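Local structure of endo-xylogalacturonan hydrolase A (Aspergillus tubingensis, 4C2L) at residues 210-215 with 225-230. The protein hydrolyses xylogalacturonan, the xylose-substituted galacturonan of the hairy regions of pectin, and requires that xylose substitution for its activity. Numbering follows the deposited sequence.
Sequences DDCVAF and DTISCT. With NAG (2-acetamido-2-deoxy-beta-D-glucopyranose), chain D.
A buried disulfide inside a right-handed parallel beta-helix, the fold of glycoside hydrolase family 28, is illustrated by Cys212 and Cys229, which join two faces of one turn of the coil. Strand 213-215 and strand 227-230 belong to different sheets, and no hydrogen bond runs between 210-215 and 225-230; sulfur and hydrocarbon alone make the contact. The SG atoms of Cys212 and Cys229 are 2.0 Å apart, with a chi3 of -76° about the S-S bond, and the two CA atoms lie 6.1 Å from each other. In both cysteines the side chain leaves CA toward the other segment, but the halves of the bridge differ: SG of Cys212 stands anti to its own backbone N (chi1 -165°), whereas that of Cys229 lies beside the N and roughly anti to the carbonyl carbon (chi1 -42°). Alongside the bridge, Ile227 reaches inward from the same strand as Cys229. Its extended side chain brings CD1 to 3.7 Å from SG of Cys212, and the same methyl meets CG2 of Val213 at 3.8 Å, the two branched chains crossing at a slant. Val206 and Ile235 pack on Cys212, and Met258 touches Cys229, so the sulfurs sit among apolar groups of adjacent coils. Two residues before Cys212 comes Asp210, probably the proton donor by analogy with related enzymes; its OD1 accepts the N-H of Asp211 at 2.7 Å through the anti lone pair, which helps to orient the carboxylate. Thr230, next after Cys229, has CG2 3.8 Å from O7 of an N-acetylglucosamine carried by the protein itself, not a bound substrate. The covalent link, backed by Ile227 and Val213, thus ties the chain just after the presumed acid to the neighbouring strand 227-230.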
loop_
_atom_site.group_PDB
_atom_site.type_symbol
_atom_site.label_atom_id
_atom_site.label_comp_id
_atom_site.label_asym_id
_atom_site.label_seq_id
_atom_site.Cartn_x
_atom_site.Cartn_y
_atom_site.Cartn_z
ATOM N N ASP A 210 -7.969 1.340 -2.838
ATOM C CA ASP A 210 -7.667 1.444 -1.404
ATOM C C ASP A 210 -6.356 2.183 -1.244
ATOM O O ASP A 210 -5.941 2.864 -2.163
ATOM C CB ASP A 210 -7.662 0.073 -0.705
ATOM C CG ASP A 210 -8.130 0.174 0.754
ATOM O OD1 ASP A 210 -7.470 0.890 1.553
ATOM O OD2 ASP A 210 -9.178 -0.426 1.103
ATOM N N ASP A 211 -5.729 2.111 -0.073
ATOM C CA ASP A 211 -4.487 2.854 0.131
ATOM C C ASP A 211 -3.480 2.634 -0.987
ATOM O O ASP A 211 -3.255 1.506 -1.421
ATOM C CB ASP A 211 -3.853 2.464 1.478
ATOM C CG ASP A 211 -4.708 2.889 2.654
ATOM O OD1 ASP A 211 -5.413 3.902 2.517
ATOM O OD2 ASP A 211 -4.676 2.232 3.713
ATOM N N CYS A 212 -2.886 3.724 -1.448
ATOM C CA CYS A 212 -1.790 3.676 -2.388
ATOM C C CYS A 212 -0.576 3.041 -1.684
ATOM O O CYS A 212 -0.066 1.995 -2.099
ATOM C CB CYS A 212 -1.483 5.098 -2.892
ATOM S SG CYS A 212 -0.454 4.986 -4.364
ATOM N N VAL A 213 -0.146 3.672 -0.595
ATOM C CA VAL A 213 0.893 3.131 0.286
ATOM C C VAL A 213 0.322 3.287 1.676
ATOM O O VAL A 213 -0.193 4.361 2.012
ATOM C CB VAL A 213 2.226 3.922 0.181
ATOM C CG1 VAL A 213 3.259 3.359 1.167
ATOM C CG2 VAL A 213 2.779 3.886 -1.247
ATOM N N ALA A 214 0.354 2.205 2.461
ATOM C CA ALA A 214 -0.054 2.265 3.845
ATOM C C ALA A 214 1.138 1.903 4.700
ATOM O O ALA A 214 1.795 0.874 4.466
ATOM C CB ALA A 214 -1.220 1.320 4.117
ATOM N N PHE A 215 1.446 2.780 5.652
ATOM C CA PHE A 215 2.487 2.496 6.605
ATOM C C PHE A 215 1.863 1.871 7.828
ATOM O O PHE A 215 1.076 2.493 8.563
ATOM C CB PHE A 215 3.290 3.751 6.930
ATOM C CG PHE A 215 3.775 4.474 5.706
ATOM C CD1 PHE A 215 4.882 4.009 5.003
ATOM C CD2 PHE A 215 3.092 5.588 5.236
ATOM C CE1 PHE A 215 5.334 4.670 3.860
ATOM C CE2 PHE A 215 3.533 6.264 4.092
ATOM C CZ PHE A 215 4.646 5.789 3.395
ATOM N N ASP A 225 9.400 7.774 -3.437
ATOM C CA ASP A 225 9.839 8.898 -4.294
ATOM C C ASP A 225 9.271 8.742 -5.698
ATOM O O ASP A 225 9.717 7.870 -6.435
ATOM C CB ASP A 225 11.368 8.901 -4.339
ATOM C CG ASP A 225 11.945 10.089 -5.099
ATOM O OD1 ASP A 225 11.252 10.691 -5.955
ATOM O OD2 ASP A 225 13.119 10.419 -4.822
ATOM N N THR A 226 8.315 9.599 -6.049
ATOM C CA THR A 226 7.664 9.629 -7.369
ATOM C C THR A 226 6.663 8.492 -7.529
ATOM O O THR A 226 7.009 7.353 -7.868
ATOM C CB THR A 226 8.663 9.673 -8.548
ATOM O OG1 THR A 226 9.685 10.633 -8.263
ATOM C CG2 THR A 226 7.940 10.050 -9.858
ATOM N N ILE A 227 5.415 8.823 -7.268
ATOM C CA ILE A 227 4.358 7.843 -7.308
ATOM C C ILE A 227 3.107 8.521 -7.823
ATOM O O ILE A 227 2.844 9.701 -7.521
ATOM C CB ILE A 227 4.160 7.181 -5.916
ATOM C CG1 ILE A 227 3.082 6.099 -5.974
ATOM C CG2 ILE A 227 3.809 8.223 -4.845
ATOM C CD1 ILE A 227 3.173 5.121 -4.811
ATOM N N SER A 228 2.365 7.796 -8.651
ATOM C CA SER A 228 1.068 8.254 -9.097
ATOM C C SER A 228 0.016 7.256 -8.636
ATOM O O SER A 228 0.187 6.048 -8.809
ATOM C CB SER A 228 1.049 8.369 -10.624
ATOM O OG SER A 228 -0.263 8.652 -11.054
ATOM N N CYS A 229 -1.060 7.766 -8.051
ATOM C CA CYS A 229 -2.141 6.924 -7.516
ATOM C C CYS A 229 -3.485 7.453 -7.994
ATOM O O CYS A 229 -3.796 8.639 -7.812
ATOM C CB CYS A 229 -2.143 6.935 -5.981
ATOM S SG CYS A 229 -0.509 6.840 -5.197
ATOM N N THR A 230 -4.296 6.572 -8.572
ATOM C CA THR A 230 -5.615 6.958 -9.074
ATOM C C THR A 230 -6.687 6.100 -8.427
ATOM O O THR A 230 -6.618 4.878 -8.493
ATOM C CB THR A 230 -5.692 6.796 -10.610
ATOM O OG1 THR A 230 -4.692 7.608 -11.229
ATOM C CG2 THR A 230 -7.042 7.213 -11.125
HETATM C C1 NAG D . -11.189 10.963 -12.204
HETATM C C2 NAG D . -11.095 10.135 -13.477
HETATM C C3 NAG D . -11.823 10.804 -14.645
HETATM C C4 NAG D . -13.241 11.193 -14.248
HETATM C C5 NAG D . -13.156 12.060 -12.990
HETATM C C6 NAG D . -14.527 12.537 -12.524
HETATM C C7 NAG D . -9.069 8.906 -14.057
HETATM C C8 NAG D . -7.634 9.080 -14.453
HETATM N N2 NAG D . -9.706 10.047 -13.851
HETATM O O3 NAG D . -11.825 9.911 -15.739
HETATM O O4 NAG D . -13.872 11.904 -15.300
HETATM O O5 NAG D . -12.537 11.306 -11.947
HETATM O O6 NAG D . -15.317 11.411 -12.224
HETATM O O7 NAG D . -9.594 7.793 -13.943
#